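Local coordinates for archaemetzincin (Archaeoglobus fulgidus, PDB 3ZVS), which is a probable zinc metalloprotease of the metzincin type, whose natural substrate is unknown, with one catalytic and one seemingly structural zinc ion, at residues Y4-V10 / T65-K71. Numbering follows the deposited sequence.
Sequences YIQPLSV and TLGVTGK
Leu66 N donates to Tyr4 O at 2.8 Å, one rung of a parallel ladder in which the bonds of Tyr4, Gln6 and Leu8 alternate along Leu66 and Val68. Leu66 O receives Gln6 N, Gln6 O receives Val68 N, and Val68 O receives Leu8 N at 2.8 Å. It is a neat instance of how a parallel pair leaves every other residue's N-H and C=O for the strand on its far side: the backbone of Ile5 bonds to Phe31 and Leu33. Pro7, lacking an N-H, sits where this ladder asks for none. Pro7 O accepts from Gln6 NE2 at 3.0 Å, well out of the carbonyl plane, and from the backbone of Ser36; with CG anti to the backbone N (chi1 174°), the bend at chi2 brings the amide forward over the next peptide, while NE2 also bonds to Pro34 O.

Beyond Leu8 N a side chain takes over from the backbone. Thr69 OG1 gives its proton to Leu8 O, 2.7 Å away, and accepts from Lys71 N in an ST turn, so that one hydroxyl ties the backbone at Leu8 to the turn that follows strand 65-69. Gly70 N then bonds to Ser9 O at 2.8 Å. A valine in place of Thr69 would probably leave Leu8 O without this donor and Lys71 N without its acceptor, freeing the turn to shift.

On the apolar face, Ile5 CG2 and Val68 CG2 touch at 4.0 Å, and Val68 CG1 meets Val10 CG2; Leu18 and Val15 of helix 12-26 pack on this layer. On this same face Leu66 reaches Ala115, Ile119 and Glu118, the inferred proton acceptor. On the other, Thr65 OG1 lies obliquely by the Tyr4 ring and bonds to Ile62 O. Such pairing is that of neighbouring parallel strands in the mixed five-stranded sheet of a metzincin catalytic domain, backed by the zinc-binding HExxH helix 104-122.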
loop_
_atom_site.group_PDB
_atom_site.type_symbol
_atom_site.label_atom_id
_atom_site.label_comp_id
_atom_site.label_asym_id
_atom_site.label_seq_id
_atom_site.Cartn_x
_atom_site.Cartn_y
_atom_site.Cartn_z
ATOM N N TYR A 4 9.300 -3.176 6.430
ATOM C CA TYR A 4 10.324 -2.497 5.641
ATOM C C TYR A 4 9.607 -1.722 4.566
ATOM O O TYR A 4 8.919 -2.307 3.732
ATOM C CB TYR A 4 11.265 -3.524 5.004
ATOM C CG TYR A 4 12.007 -4.325 6.045
ATOM C CD1 TYR A 4 11.440 -5.450 6.610
ATOM C CD2 TYR A 4 13.266 -3.936 6.481
ATOM C CE1 TYR A 4 12.104 -6.175 7.563
ATOM C CE2 TYR A 4 13.942 -4.659 7.449
ATOM C CZ TYR A 4 13.357 -5.779 7.973
ATOM O OH TYR A 4 14.029 -6.502 8.943
ATOM N N ILE A 5 9.742 -0.406 4.578
ATOM C CA ILE A 5 9.198 0.436 3.528
ATOM C C ILE A 5 10.257 0.642 2.464
ATOM O O ILE A 5 11.348 1.112 2.741
ATOM C CB ILE A 5 8.751 1.807 4.073
ATOM C CG1 ILE A 5 7.716 1.650 5.185
ATOM C CG2 ILE A 5 8.198 2.697 2.985
ATOM C CD1 ILE A 5 7.546 2.893 6.032
ATOM N N GLN A 6 9.917 0.273 1.240
ATOM C CA GLN A 6 10.794 0.438 0.097
ATOM C C GLN A 6 10.256 1.575 -0.790
ATOM O O GLN A 6 9.304 1.388 -1.566
ATOM C CB GLN A 6 10.873 -0.856 -0.743
ATOM C CG GLN A 6 11.673 -0.690 -2.036
ATOM C CD GLN A 6 13.102 -0.299 -1.754
ATOM O OE1 GLN A 6 13.869 -1.078 -1.174
ATOM N NE2 GLN A 6 13.467 0.898 -2.117
ATOM N N PRO A 7 10.859 2.764 -0.710
ATOM C CA PRO A 7 10.427 3.853 -1.584
ATOM C C PRO A 7 10.801 3.540 -3.033
ATOM O O PRO A 7 11.961 3.177 -3.312
ATOM C CB PRO A 7 11.196 5.092 -1.033
ATOM C CG PRO A 7 11.736 4.652 0.296
ATOM C CD PRO A 7 11.987 3.178 0.143
ATOM N N LEU A 8 9.854 3.673 -3.933
ATOM C CA LEU A 8 10.050 3.397 -5.342
ATOM C C LEU A 8 9.476 4.546 -6.146
ATOM O O LEU A 8 8.269 4.559 -6.431
ATOM C CB LEU A 8 9.352 2.109 -5.744
ATOM C CG LEU A 8 9.830 0.835 -5.083
ATOM C CD1 LEU A 8 8.876 -0.308 -5.388
ATOM C CD2 LEU A 8 11.215 0.456 -5.503
ATOM N N SER A 9 10.294 5.548 -6.456
ATOM C CA SER A 9 9.791 6.771 -7.092
ATOM C C SER A 9 8.615 7.396 -6.338
ATOM O O SER A 9 7.495 7.461 -6.840
ATOM C CB SER A 9 9.408 6.523 -8.526
ATOM O OG SER A 9 10.523 6.000 -9.258
ATOM N N VAL A 10 8.913 7.888 -5.153
ATOM C CA VAL A 10 7.899 8.422 -4.251
ATOM C C VAL A 10 8.476 9.580 -3.463
ATOM O O VAL A 10 9.647 9.576 -3.102
ATOM C CB VAL A 10 7.354 7.313 -3.319
ATOM C CG1 VAL A 10 8.400 6.816 -2.334
ATOM C CG2 VAL A 10 6.069 7.792 -2.603
ATOM N N THR A 65 7.495 -6.421 3.629
ATOM C CA THR A 65 8.095 -5.384 2.803
ATOM C C THR A 65 7.024 -4.747 1.941
ATOM O O THR A 65 6.349 -5.427 1.175
ATOM C CB THR A 65 9.241 -5.945 1.932
ATOM O OG1 THR A 65 10.279 -6.416 2.790
ATOM C CG2 THR A 65 9.785 -4.864 0.996
ATOM N N LEU A 66 6.864 -3.439 2.116
ATOM C CA LEU A 66 5.885 -2.643 1.380
ATOM C C LEU A 66 6.595 -1.650 0.480
ATOM O O LEU A 66 7.233 -0.715 0.950
ATOM C CB LEU A 66 4.973 -1.863 2.324
ATOM C CG LEU A 66 3.949 -0.948 1.633
ATOM C CD1 LEU A 66 2.858 -1.721 0.909
ATOM C CD2 LEU A 66 3.321 0.025 2.641
ATOM N N GLY A 67 6.481 -1.865 -0.829
ATOM C CA GLY A 67 6.945 -0.893 -1.803
ATOM C C GLY A 67 5.919 0.207 -1.924
ATOM O O GLY A 67 4.712 -0.064 -1.861
ATOM N N VAL A 68 6.367 1.447 -2.053
ATOM C CA VAL A 68 5.458 2.588 -2.143
ATOM C C VAL A 68 5.920 3.481 -3.277
ATOM O O VAL A 68 7.085 3.870 -3.316
ATOM C CB VAL A 68 5.418 3.419 -0.840
ATOM C CG1 VAL A 68 4.352 4.477 -0.942
ATOM C CG2 VAL A 68 5.164 2.537 0.413
ATOM N N THR A 69 5.027 3.746 -4.230
ATOM C CA THR A 69 5.340 4.501 -5.410
ATOM C C THR A 69 4.343 5.608 -5.658
ATOM O O THR A 69 3.140 5.485 -5.336
ATOM C CB THR A 69 5.438 3.572 -6.657
ATOM O OG1 THR A 69 5.901 4.335 -7.770
ATOM C CG2 THR A 69 4.083 2.930 -7.051
ATOM N N GLY A 70 4.822 6.679 -6.276
ATOM C CA GLY A 70 3.991 7.731 -6.796
ATOM C C GLY A 70 3.494 7.532 -8.211
ATOM O O GLY A 70 2.719 8.337 -8.733
ATOM N N LYS A 71 3.977 6.470 -8.872
ATOM C CA LYS A 71 3.573 6.113 -10.223
ATOM C C LYS A 71 2.249 5.356 -10.178
ATOM O O LYS A 71 2.004 4.552 -9.280
ATOM C CB LYS A 71 4.631 5.207 -10.889
ATOM C CG LYS A 71 6.006 5.825 -11.054
ATOM C CD LYS A 71 6.050 6.931 -12.102
ATOM C CE LYS A 71 7.505 7.337 -12.298
ATOM N NZ LYS A 71 7.591 8.287 -13.429
#